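Local atomic coordinates of acyl-CoA dehydrogenase (Geobacillus kaustophilus, PDB entry 2PG0), a protein that binds FAD and probably catalyses the alpha-beta dehydrogenation of thioester-bound acyl chains, as a member of the acyl-CoA dehydrogenase family. Residues A[96-105]-A[240-251]. Sequence-based numbering, arbitrary orientation.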
loop_
_atom_site.group_PDB
_atom_site.type_symbol
_atom_site.label_atom_id
_atom_site.label_comp_id
_atom_site.label_asym_id
_atom_site.label_seq_id
_atom_site.Cartn_x
_atom_site.Cartn_y
_atom_site.Cartn_z
ATOM N N ASP A 96 0.757 -30.813 16.477
ATOM C CA ASP A 96 1.533 -30.688 15.248
ATOM C C ASP A 96 2.859 -29.949 15.384
ATOM O O ASP A 96 3.655 -29.925 14.447
ATOM C CB ASP A 96 0.657 -30.054 14.161
ATOM C CG ASP A 96 -0.602 -30.865 13.900
ATOM O OD1 ASP A 96 -0.474 -32.090 13.645
ATOM O OD2 ASP A 96 -1.708 -30.285 13.976
ATOM N N ILE A 97 3.096 -29.359 16.549
ATOM C CA ILE A 97 4.352 -28.663 16.793
ATOM C C ILE A 97 5.216 -29.390 17.820
ATOM O O ILE A 97 6.367 -29.714 17.528
ATOM C CB ILE A 97 4.125 -27.166 17.143
ATOM C CG1 ILE A 97 3.540 -26.441 15.918
ATOM C CG2 ILE A 97 5.440 -26.491 17.623
ATOM C CD1 ILE A 97 2.796 -25.163 16.228
ATOM N N VAL A 98 4.665 -29.685 18.997
ATOM C CA VAL A 98 5.491 -30.206 20.091
ATOM C C VAL A 98 5.639 -31.724 20.067
ATOM O O VAL A 98 6.752 -32.238 20.034
ATOM C CB VAL A 98 5.007 -29.758 21.496
ATOM C CG1 VAL A 98 6.005 -30.206 22.553
ATOM C CG2 VAL A 98 4.825 -28.254 21.561
ATOM N N THR A 99 4.521 -32.445 20.087
ATOM C CA THR A 99 4.597 -33.909 20.158
ATOM C C THR A 99 5.414 -34.556 19.023
ATOM O O THR A 99 6.077 -35.558 19.271
ATOM C CB THR A 99 3.210 -34.580 20.330
ATOM O OG1 THR A 99 2.379 -34.268 19.210
ATOM C CG2 THR A 99 2.543 -34.082 21.590
ATOM N N PRO A 100 5.382 -33.994 17.784
ATOM C CA PRO A 100 6.335 -34.501 16.789
ATOM C C PRO A 100 7.815 -34.532 17.214
ATOM O O PRO A 100 8.561 -35.372 16.708
ATOM C CB PRO A 100 6.134 -33.557 15.602
ATOM C CG PRO A 100 4.697 -33.183 15.696
ATOM C CD PRO A 100 4.491 -32.977 17.180
ATOM N N TYR A 101 8.241 -33.653 18.120
ATOM C CA TYR A 101 9.622 -33.724 18.619
ATOM C C TYR A 101 9.868 -35.047 19.342
ATOM O O TYR A 101 10.910 -35.677 19.158
ATOM C CB TYR A 101 9.946 -32.574 19.572
ATOM C CG TYR A 101 10.238 -31.244 18.910
ATOM C CD1 TYR A 101 9.206 -30.390 18.539
ATOM C CD2 TYR A 101 11.553 -30.828 18.688
ATOM C CE1 TYR A 101 9.467 -29.152 17.950
ATOM C CE2 TYR A 101 11.829 -29.598 18.097
ATOM C CZ TYR A 101 10.780 -28.764 17.735
ATOM O OH TYR A 101 11.036 -27.544 17.155
ATOM N N ILE A 102 8.905 -35.440 20.176
ATOM C CA ILE A 102 8.968 -36.695 20.939
ATOM C C ILE A 102 9.003 -37.899 19.983
ATOM O O ILE A 102 9.835 -38.793 20.137
ATOM C CB ILE A 102 7.803 -36.807 21.978
ATOM C CG1 ILE A 102 7.877 -35.663 23.001
ATOM C CG2 ILE A 102 7.813 -38.184 22.702
ATOM C CD1 ILE A 102 6.612 -35.485 23.853
ATOM N N ALA A 103 8.126 -37.900 18.981
ATOM C CA ALA A 103 8.078 -38.994 18.013
ATOM C C ALA A 103 9.342 -39.078 17.153
ATOM O O ALA A 103 9.844 -40.175 16.894
ATOM C CB ALA A 103 6.843 -38.878 17.139
ATOM N N SER A 104 9.851 -37.927 16.716
ATOM C CA SER A 104 11.019 -37.890 15.834
ATOM C C SER A 104 12.341 -38.181 16.542
ATOM O O SER A 104 13.196 -38.882 15.994
ATOM C CB SER A 104 11.120 -36.542 15.115
ATOM O OG SER A 104 10.124 -36.436 14.120
ATOM N N TYR A 105 12.504 -37.642 17.747
ATOM C CA TYR A 105 13.810 -37.642 18.415
ATOM C C TYR A 105 13.858 -38.422 19.717
ATOM O O TYR A 105 14.928 -38.563 20.317
ATOM C CB TYR A 105 14.276 -36.203 18.664
ATOM C CG TYR A 105 14.164 -35.317 17.447
ATOM C CD1 TYR A 105 14.869 -35.610 16.275
ATOM C CD2 TYR A 105 13.354 -34.181 17.465
ATOM C CE1 TYR A 105 14.761 -34.794 15.146
ATOM C CE2 TYR A 105 13.244 -33.357 16.346
ATOM C CZ TYR A 105 13.948 -33.670 15.197
ATOM O OH TYR A 105 13.836 -32.856 14.098
ATOM N N TYR A 240 17.400 -29.655 15.548
ATOM C CA TYR A 240 16.035 -30.164 15.695
ATOM C C TYR A 240 15.014 -29.045 15.517
ATOM O O TYR A 240 14.011 -29.217 14.825
ATOM C CB TYR A 240 15.838 -30.836 17.060
ATOM C CG TYR A 240 16.838 -31.929 17.381
ATOM C CD1 TYR A 240 17.247 -32.847 16.408
ATOM C CD2 TYR A 240 17.363 -32.054 18.663
ATOM C CE1 TYR A 240 18.163 -33.849 16.706
ATOM C CE2 TYR A 240 18.283 -33.052 18.970
ATOM C CZ TYR A 240 18.676 -33.944 17.989
ATOM O OH TYR A 240 19.583 -34.929 18.295
ATOM N N LEU A 241 15.280 -27.907 16.154
ATOM C CA LEU A 241 14.411 -26.734 16.061
ATOM C C LEU A 241 14.262 -26.233 14.626
ATOM O O LEU A 241 13.142 -26.035 14.151
ATOM C CB LEU A 241 14.906 -25.609 16.980
ATOM C CG LEU A 241 14.910 -25.877 18.493
ATOM C CD1 LEU A 241 15.650 -24.771 19.230
ATOM C CD2 LEU A 241 13.495 -26.043 19.057
ATOM N N MET A 242 15.386 -26.050 13.932
ATOM C CA MET A 242 15.356 -25.505 12.569
ATOM C C MET A 242 14.551 -26.428 11.649
ATOM O O MET A 242 13.773 -25.957 10.810
ATOM C CB MET A 242 16.776 -25.261 12.026
ATOM C CG MET A 242 17.552 -24.094 12.690
ATOM S SD MET A 242 16.733 -22.464 12.738
ATOM C CE MET A 242 16.258 -22.349 14.463
ATOM N N GLU A 243 14.719 -27.734 11.850
ATOM C CA GLU A 243 14.007 -28.769 11.096
ATOM C C GLU A 243 12.482 -28.706 11.305
ATOM O O GLU A 243 11.717 -28.673 10.341
ATOM C CB GLU A 243 14.559 -30.147 11.493
ATOM C CG GLU A 243 13.978 -31.355 10.762
ATOM C CD GLU A 243 14.533 -32.686 11.283
ATOM O OE1 GLU A 243 15.637 -32.695 11.881
ATOM O OE2 GLU A 243 13.863 -33.733 11.110
ATOM N N LYS A 244 12.049 -28.666 12.563
ATOM C CA LYS A 244 10.619 -28.687 12.890
ATOM C C LYS A 244 9.881 -27.363 12.634
ATOM O O LYS A 244 8.656 -27.345 12.501
ATOM C CB LYS A 244 10.416 -29.123 14.341
ATOM C CG LYS A 244 10.834 -30.564 14.629
ATOM C CD LYS A 244 9.990 -31.543 13.843
ATOM C CE LYS A 244 10.196 -32.966 14.313
ATOM N NZ LYS A 244 9.550 -33.911 13.370
ATOM N N LEU A 245 10.621 -26.258 12.566
ATOM C CA LEU A 245 10.004 -24.949 12.313
ATOM C C LEU A 245 9.297 -24.835 10.944
ATOM O O LEU A 245 8.422 -23.979 10.786
ATOM C CB LEU A 245 11.001 -23.796 12.562
ATOM C CG LEU A 245 11.182 -23.350 14.030
ATOM C CD1 LEU A 245 12.515 -22.639 14.256
ATOM C CD2 LEU A 245 10.036 -22.472 14.518
ATOM N N GLN A 246 9.655 -25.689 9.977
ATOM C CA GLN A 246 8.927 -25.766 8.694
ATOM C C GLN A 246 7.447 -26.094 8.940
ATOM O O GLN A 246 6.571 -25.356 8.499
ATOM C CB GLN A 246 9.565 -26.764 7.699
ATOM C CG GLN A 246 8.734 -26.999 6.395
ATOM C CD GLN A 246 9.405 -27.897 5.333
ATOM O OE1 GLN A 246 10.541 -27.653 4.898
ATOM N NE2 GLN A 246 8.677 -28.922 4.885
ATOM N N GLN A 247 7.174 -27.190 9.656
ATOM C CA GLN A 247 5.790 -27.526 10.006
ATOM C C GLN A 247 5.139 -26.453 10.888
ATOM O O GLN A 247 3.973 -26.112 10.682
ATOM C CB GLN A 247 5.684 -28.923 10.640
ATOM C CG GLN A 247 4.239 -29.342 10.964
ATOM C CD GLN A 247 4.022 -30.845 10.908
ATOM O OE1 GLN A 247 4.343 -31.501 9.911
ATOM N NE2 GLN A 247 3.454 -31.396 11.973
ATOM N N GLU A 248 5.890 -25.925 11.860
ATOM C CA GLU A 248 5.378 -24.868 12.751
ATOM C C GLU A 248 4.859 -23.652 11.961
ATOM O O GLU A 248 3.727 -23.192 12.170
ATOM C CB GLU A 248 6.438 -24.434 13.779
ATOM C CG GLU A 248 5.932 -23.364 14.771
ATOM C CD GLU A 248 6.898 -23.068 15.925
ATOM O OE1 GLU A 248 7.675 -23.963 16.331
ATOM O OE2 GLU A 248 6.862 -21.928 16.445
ATOM N N ARG A 249 5.692 -23.148 11.055
ATOM C CA ARG A 249 5.321 -22.011 10.215
ATOM C C ARG A 249 4.134 -22.321 9.298
ATOM O O ARG A 249 3.288 -21.452 9.056
ATOM C CB ARG A 249 6.540 -21.494 9.443
ATOM C CG ARG A 249 7.508 -20.778 10.376
ATOM C CD ARG A 249 8.943 -20.756 9.890
ATOM N NE ARG A 249 9.794 -20.195 10.940
ATOM C CZ ARG A 249 11.127 -20.241 10.956
ATOM N NH1 ARG A 249 11.794 -20.837 9.977
ATOM N NH2 ARG A 249 11.793 -19.689 11.970
ATOM N N LEU A 250 4.066 -23.561 8.815
ATOM C CA LEU A 250 2.942 -23.999 7.990
ATOM C C LEU A 250 1.633 -23.975 8.780
ATOM O O LEU A 250 0.592 -23.571 8.254
ATOM C CB LEU A 250 3.197 -25.392 7.390
ATOM C CG LEU A 250 2.150 -25.946 6.404
ATOM C CD1 LEU A 250 1.824 -24.939 5.279
ATOM C CD2 LEU A 250 2.605 -27.283 5.822
ATOM N N VAL A 251 1.692 -24.415 10.034
ATOM C CA VAL A 251 0.513 -24.427 10.906
ATOM C C VAL A 251 -0.009 -23.007 11.137
ATOM O O VAL A 251 -1.211 -22.751 11.033
ATOM C CB VAL A 251 0.818 -25.167 12.241
ATOM C CG1 VAL A 251 -0.273 -24.931 13.270
ATOM C CG2 VAL A 251 0.994 -26.672 11.971
HETATM O O HOH W 1 1.734 -33.508 12.870
HETATM O O HOH W 2 7.279 -28.159 15.052
HETATM O O HOH W 3 8.966 -26.310 16.025
#
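Lys244 NZ donates to Ser104 OG at 2.7 Å, and Gln247 NE2 donates to the backbone O of Asp96 at 2.9 Å. The two bonds tie a near-antiparallel helix pair of the acyl-CoA dehydrogenase fold, helix 89-105 of the N-terminal domain against helix 237-273 of the C-terminal domain, with the segment axes at 149°. The Gln247 bond meets a lone pair of Asp96 O in the carbonyl plane. The other amide atom, Gln247 OE1, bonds His312. One water joins Gln247 NE2 to Asp96 OD1, which also bonds Ser74. Another links Tyr101 OH to Glu248 OE1, on the side toward the FAD-binding residues Ile127 and Met129.

Lys244 is a knob among Pro100, Tyr101, Ser104 and Tyr105. With chi1 at -66°, its CG lies over one face of the Tyr101 ring, 3.8 Å from the centroid; the bend at chi2 (-63°) then turns the rest of the chain so that NZ reaches Ser104. The Tyr105 and Tyr240 rings overlap obliquely. Replacing Tyr105 with alanine is likely to leave the Tyr240 ring without this aromatic neighbour and to open a gap beside Lys244 CE. At the far end, Ile97 crosses Glu248, its CG2 lying 3.6 Å from Glu248 OE1.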